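Local coordinates for protein alpha-rhamnosidase (Dictyoglomus thermophilum, PDB 6I60) that probably hydrolyses terminal, non-reducing alpha-L-rhamnose residues of alpha-L-rhamnosides, at residues A[530-533]-A[534-537]; A[568-571]-A[572-575]. One frame throughout, in Å; residues are numbered along the deposited sequence.

Overall arrangement
Interactions 1 and 2 lie on two helices of the six-hairpin glycosidase domain, 524-535 and 564-576, which pack against each other. Their centres are about 15 Å apart, yet the two contacts meet directly: L531 reaches A569 and L572, and Y530 touches I568. Both are largely buried, and both include partly exposed residues, R535 and D536 in the first, W570, Y573 and Q574 in the second. The chemistry differs with the surroundings. Interaction 1 combines a small apolar cluster with a charged cluster beside strand 226-233, whereas interaction 2, set among the helices, is built mainly from aromatic rings, with the hydroxyls of Y571 and Y575 bonded to residues of other helices.

Interaction 1 (A[530-533]-A[534-537]); sequences YLND and IRDA
The last turns of helix 524-535, part of the six-hairpin glycosidase domain, set I534 against Y530 and L531, and R535 against N532. Helical i to i+4 hydrogen bonds run from I534 N, R535 N and D536 N to the carbonyl oxygens of Y530, L531 and N532; the first, I534 N to Y530 O, measures 3.0 Å. With CG anti to the backbone N (chi1 -171°), the Y530 ring swings to where I534 CD1 lies over its face as a CH-pi contact, 4.1 Å from the centroid of the Y530 ring and 28° off the normal. The same methyl meets L531 CD2 at 4.1 Å, so isoleucine, with its long branch, suits a place between an aromatic and an aliphatic neighbour.

On the polar side, the R535 chain bends at chi2 and chi3, bringing its guanidinium alongside N532, whose CB lies over one face, 3.8 Å from R535 NH2. R535 then grips D536 side-on: NH2 reaches D536 OD2 at 2.9 Å and NE reaches the same OD2 at 3.3 Å. This oxygen lies in the guanidinium plane, but both nitrogens approach it from one face of the carboxylate, off its plane. A leucine in place of R535 would probably leave D536 OD2 without its double grip and N532 CB without the flat group beside it.

R226 of strand 226-233 forms salt bridges with D533 and D536, while D533 also pairs with K529 and N532 bonds to E340. L531, I534 and R535 touch Y565 of helix 564-576, and L531 also touches V581 of helix 580-584, so this part of the helix has apolar packing toward helices, and salt bridges to R226 of strand 226-233.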
loop_
_atom_site.group_PDB
_atom_site.type_symbol
_atom_site.label_atom_id
_atom_site.label_comp_id
_atom_site.label_asym_id
_atom_site.label_seq_id
_atom_site.Cartn_x
_atom_site.Cartn_y
_atom_site.Cartn_z
ATOM N N TYR A 530 -0.867 -7.635 3.845
ATOM C CA TYR A 530 -1.529 -8.155 2.654
ATOM C C TYR A 530 -0.994 -9.532 2.282
ATOM O O TYR A 530 -1.745 -10.385 1.795
ATOM C CB TYR A 530 -1.363 -7.183 1.486
ATOM C CG TYR A 530 -2.202 -7.544 0.282
ATOM C CD1 TYR A 530 -3.579 -7.703 0.393
ATOM C CD2 TYR A 530 -1.620 -7.734 -0.965
ATOM C CE1 TYR A 530 -4.354 -8.036 -0.707
ATOM C CE2 TYR A 530 -2.387 -8.068 -2.071
ATOM C CZ TYR A 530 -3.752 -8.217 -1.936
ATOM O OH TYR A 530 -4.518 -8.550 -3.031
ATOM N N LEU A 531 0.305 -9.761 2.495
ATOM C CA LEU A 531 0.866 -11.087 2.257
ATOM C C LEU A 531 0.218 -12.127 3.157
ATOM O O LEU A 531 0.057 -13.286 2.754
ATOM C CB LEU A 531 2.380 -11.064 2.466
ATOM C CG LEU A 531 3.213 -10.657 1.250
ATOM C CD1 LEU A 531 4.699 -10.711 1.572
ATOM C CD2 LEU A 531 2.881 -11.545 0.061
ATOM N N ASN A 532 -0.160 -11.735 4.374
ATOM C CA ASN A 532 -0.918 -12.638 5.231
ATOM C C ASN A 532 -2.305 -12.897 4.657
ATOM O O ASN A 532 -2.824 -14.014 4.757
ATOM C CB ASN A 532 -1.021 -12.064 6.644
ATOM C CG ASN A 532 0.258 -12.235 7.437
ATOM O OD1 ASN A 532 1.067 -13.120 7.156
ATOM N ND2 ASN A 532 0.448 -11.384 8.437
ATOM N N ASP A 533 -2.926 -11.870 4.065
ATOM C CA ASP A 533 -4.253 -12.043 3.479
ATOM C C ASP A 533 -4.226 -13.066 2.351
ATOM O O ASP A 533 -5.153 -13.872 2.211
ATOM C CB ASP A 533 -4.783 -10.702 2.970
ATOM C CG ASP A 533 -5.110 -9.738 4.095
ATOM O OD1 ASP A 533 -5.086 -10.161 5.270
ATOM O OD2 ASP A 533 -5.388 -8.555 3.802
ATOM N N ILE A 534 -3.170 -13.044 1.535
ATOM C CA ILE A 534 -3.017 -14.050 0.491
ATOM C C ILE A 534 -2.797 -15.424 1.108
ATOM O O ILE A 534 -3.307 -16.435 0.611
ATOM C CB ILE A 534 -1.868 -13.656 -0.455
ATOM C CG1 ILE A 534 -2.177 -12.318 -1.128
ATOM C CG2 ILE A 534 -1.623 -14.739 -1.492
ATOM C CD1 ILE A 534 -0.983 -11.402 -1.233
ATOM N N ARG A 535 -2.043 -15.483 2.209
ATOM C CA ARG A 535 -1.834 -16.749 2.902
ATOM C C ARG A 535 -3.136 -17.273 3.497
ATOM O O ARG A 535 -3.370 -18.487 3.522
ATOM C CB ARG A 535 -0.772 -16.575 3.987
ATOM C CG ARG A 535 -0.379 -17.857 4.698
ATOM C CD ARG A 535 -0.002 -17.581 6.144
ATOM N NE ARG A 535 -1.059 -16.871 6.860
ATOM C CZ ARG A 535 -0.843 -15.934 7.779
ATOM N NH1 ARG A 535 0.400 -15.591 8.095
ATOM N NH2 ARG A 535 -1.865 -15.341 8.383
ATOM N N ASP A 536 -3.996 -16.373 3.974
ATOM C CA ASP A 536 -5.276 -16.758 4.555
ATOM C C ASP A 536 -6.307 -17.159 3.509
ATOM O O ASP A 536 -7.378 -17.654 3.877
ATOM C CB ASP A 536 -5.836 -15.613 5.408
ATOM C CG ASP A 536 -5.257 -15.593 6.813
ATOM O OD1 ASP A 536 -5.772 -14.832 7.660
ATOM O OD2 ASP A 536 -4.285 -16.335 7.071
ATOM N N ALA A 537 -6.022 -16.957 2.225
ATOM C CA ALA A 537 -6.938 -17.341 1.164
ATOM C C ALA A 537 -6.370 -18.416 0.251
ATOM O O ALA A 537 -7.029 -18.791 -0.726
ATOM C CB ALA A 537 -7.334 -16.114 0.330
#

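Interaction 2 (A[568-571]-A[572-575]); sequences IAWY and LYQY
I568 to Y575 form a continuous run of helix 564-576, in which L572 N bonds to I568 O at 3.0 Å, and Q574 N to W570 O and Y575 N to Y571 O likewise follow the i to i+4 pattern. Y573 N is held less firmly, by weak bonds to both A569 O and W570 O.

With CG anti to the backbone N in both W570 (chi1 176°) and Y573, the two rings lean out along the same flank and come together. Y573 CD2 lies over one face of the indole, offset toward the rim, 4.2 Å from W570 CZ3. The rings meet obliquely, their planes at 57°, while L647 of helix 626-648 touches both.

Y571 and Q574 run side by side with ring and amide almost coplanar. As modelled, Q574 OE1 lies at the ring edge, 3.3 Å from Y571 CD1, consistent with the slight positive charge of aromatic C-H groups. Y571 OH is bonded to R765 and Y575 OH to E515, so tyrosine suits these buried places: the rings pack while each hydroxyl finds a charged partner. Within the helix, main-chain hydrogen bonds hold the turns together, while the side chains meet mostly by dispersion.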
loop_
_atom_site.group_PDB
_atom_site.type_symbol
_atom_site.label_atom_id
_atom_site.label_comp_id
_atom_site.label_asym_id
_atom_site.label_seq_id
_atom_site.Cartn_x
_atom_site.Cartn_y
_atom_site.Cartn_z
ATOM N N ILE A 568 5.271 -9.741 -4.648
ATOM C CA ILE A 568 5.274 -8.751 -3.576
ATOM C C ILE A 568 6.230 -9.174 -2.468
ATOM O O ILE A 568 6.944 -8.342 -1.892
ATOM C CB ILE A 568 3.844 -8.530 -3.049
ATOM C CG1 ILE A 568 2.975 -7.895 -4.136
ATOM C CG2 ILE A 568 3.857 -7.656 -1.808
ATOM C CD1 ILE A 568 1.507 -7.823 -3.781
ATOM N N ALA A 569 6.278 -10.472 -2.166
ATOM C CA ALA A 569 7.214 -10.956 -1.157
ATOM C C ALA A 569 8.657 -10.752 -1.604
ATOM O O ALA A 569 9.510 -10.359 -0.800
ATOM C CB ALA A 569 6.944 -12.427 -0.851
ATOM N N TRP A 570 8.947 -11.009 -2.882
ATOM C CA TRP A 570 10.290 -10.759 -3.395
ATOM C C TRP A 570 10.619 -9.272 -3.389
ATOM O O TRP A 570 11.783 -8.896 -3.205
ATOM C CB TRP A 570 10.433 -11.330 -4.806
ATOM C CG TRP A 570 11.749 -11.023 -5.448
ATOM C CD1 TRP A 570 12.011 -10.030 -6.347
ATOM C CD2 TRP A 570 12.987 -11.710 -5.238
ATOM N NE1 TRP A 570 13.336 -10.057 -6.710
ATOM C CE2 TRP A 570 13.957 -11.080 -6.045
ATOM C CE3 TRP A 570 13.371 -12.798 -4.448
ATOM C CZ2 TRP A 570 15.285 -11.502 -6.083
ATOM C CZ3 TRP A 570 14.691 -13.216 -4.489
ATOM C CH2 TRP A 570 15.631 -12.568 -5.300
ATOM N N TYR A 571 9.614 -8.417 -3.586
ATOM C CA TYR A 571 9.841 -6.977 -3.510
ATOM C C TYR A 571 10.236 -6.559 -2.100
ATOM O O TYR A 571 11.100 -5.691 -1.922
ATOM C CB TYR A 571 8.591 -6.222 -3.963
ATOM C CG TYR A 571 8.467 -6.070 -5.464
ATOM C CD1 TYR A 571 9.587 -6.131 -6.284
ATOM C CD2 TYR A 571 7.229 -5.864 -6.060
ATOM C CE1 TYR A 571 9.477 -5.992 -7.654
ATOM C CE2 TYR A 571 7.110 -5.726 -7.430
ATOM C CZ TYR A 571 8.236 -5.790 -8.220
ATOM O OH TYR A 571 8.122 -5.651 -9.584
ATOM N N LEU A 572 9.619 -7.171 -1.086
ATOM C CA LEU A 572 9.939 -6.831 0.296
ATOM C C LEU A 572 11.377 -7.194 0.648
ATOM O O LEU A 572 11.990 -6.536 1.496
ATOM C CB LEU A 572 8.968 -7.530 1.245
ATOM C CG LEU A 572 7.514 -7.066 1.157
ATOM C CD1 LEU A 572 6.682 -7.698 2.261
ATOM C CD2 LEU A 572 7.437 -5.547 1.221
ATOM N N TYR A 573 11.929 -8.229 0.014
ATOM C CA TYR A 573 13.330 -8.567 0.231
ATOM C C TYR A 573 14.256 -7.729 -0.640
ATOM O O TYR A 573 15.383 -7.430 -0.231
ATOM C CB TYR A 573 13.560 -10.058 -0.030
ATOM C CG TYR A 573 15.020 -10.448 -0.058
ATOM C CD1 TYR A 573 15.774 -10.468 1.108
ATOM C CD2 TYR A 573 15.648 -10.785 -1.249
ATOM C CE1 TYR A 573 17.113 -10.817 1.089
ATOM C CE2 TYR A 573 16.985 -11.137 -1.277
ATOM C CZ TYR A 573 17.713 -11.150 -0.104
ATOM O OH TYR A 573 19.044 -11.495 -0.120
ATOM N N GLN A 574 13.799 -7.332 -1.830
ATOM C CA GLN A 574 14.660 -6.591 -2.746
ATOM C C GLN A 574 14.874 -5.157 -2.274
ATOM O O GLN A 574 16.003 -4.652 -2.301
ATOM C CB GLN A 574 14.062 -6.610 -4.154
ATOM C CG GLN A 574 14.781 -5.722 -5.162
ATOM C CD GLN A 574 14.063 -5.648 -6.504
ATOM O OE1 GLN A 574 12.833 -5.651 -6.565
ATOM N NE2 GLN A 574 14.833 -5.578 -7.586
ATOM N N TYR A 575 13.809 -4.489 -1.832
ATOM C CA TYR A 575 13.875 -3.075 -1.491
ATOM C C TYR A 575 13.995 -2.812 0.004
ATOM O O TYR A 575 14.234 -1.664 0.395
ATOM C CB TYR A 575 12.642 -2.346 -2.041
ATOM C CG TYR A 575 12.709 -2.097 -3.531
ATOM C CD1 TYR A 575 13.544 -1.117 -4.054
ATOM C CD2 TYR A 575 11.943 -2.844 -4.416
ATOM C CE1 TYR A 575 13.612 -0.887 -5.417
ATOM C CE2 TYR A 575 12.004 -2.622 -5.780
ATOM C CZ TYR A 575 12.840 -1.642 -6.274
ATOM O OH TYR A 575 12.904 -1.417 -7.629
#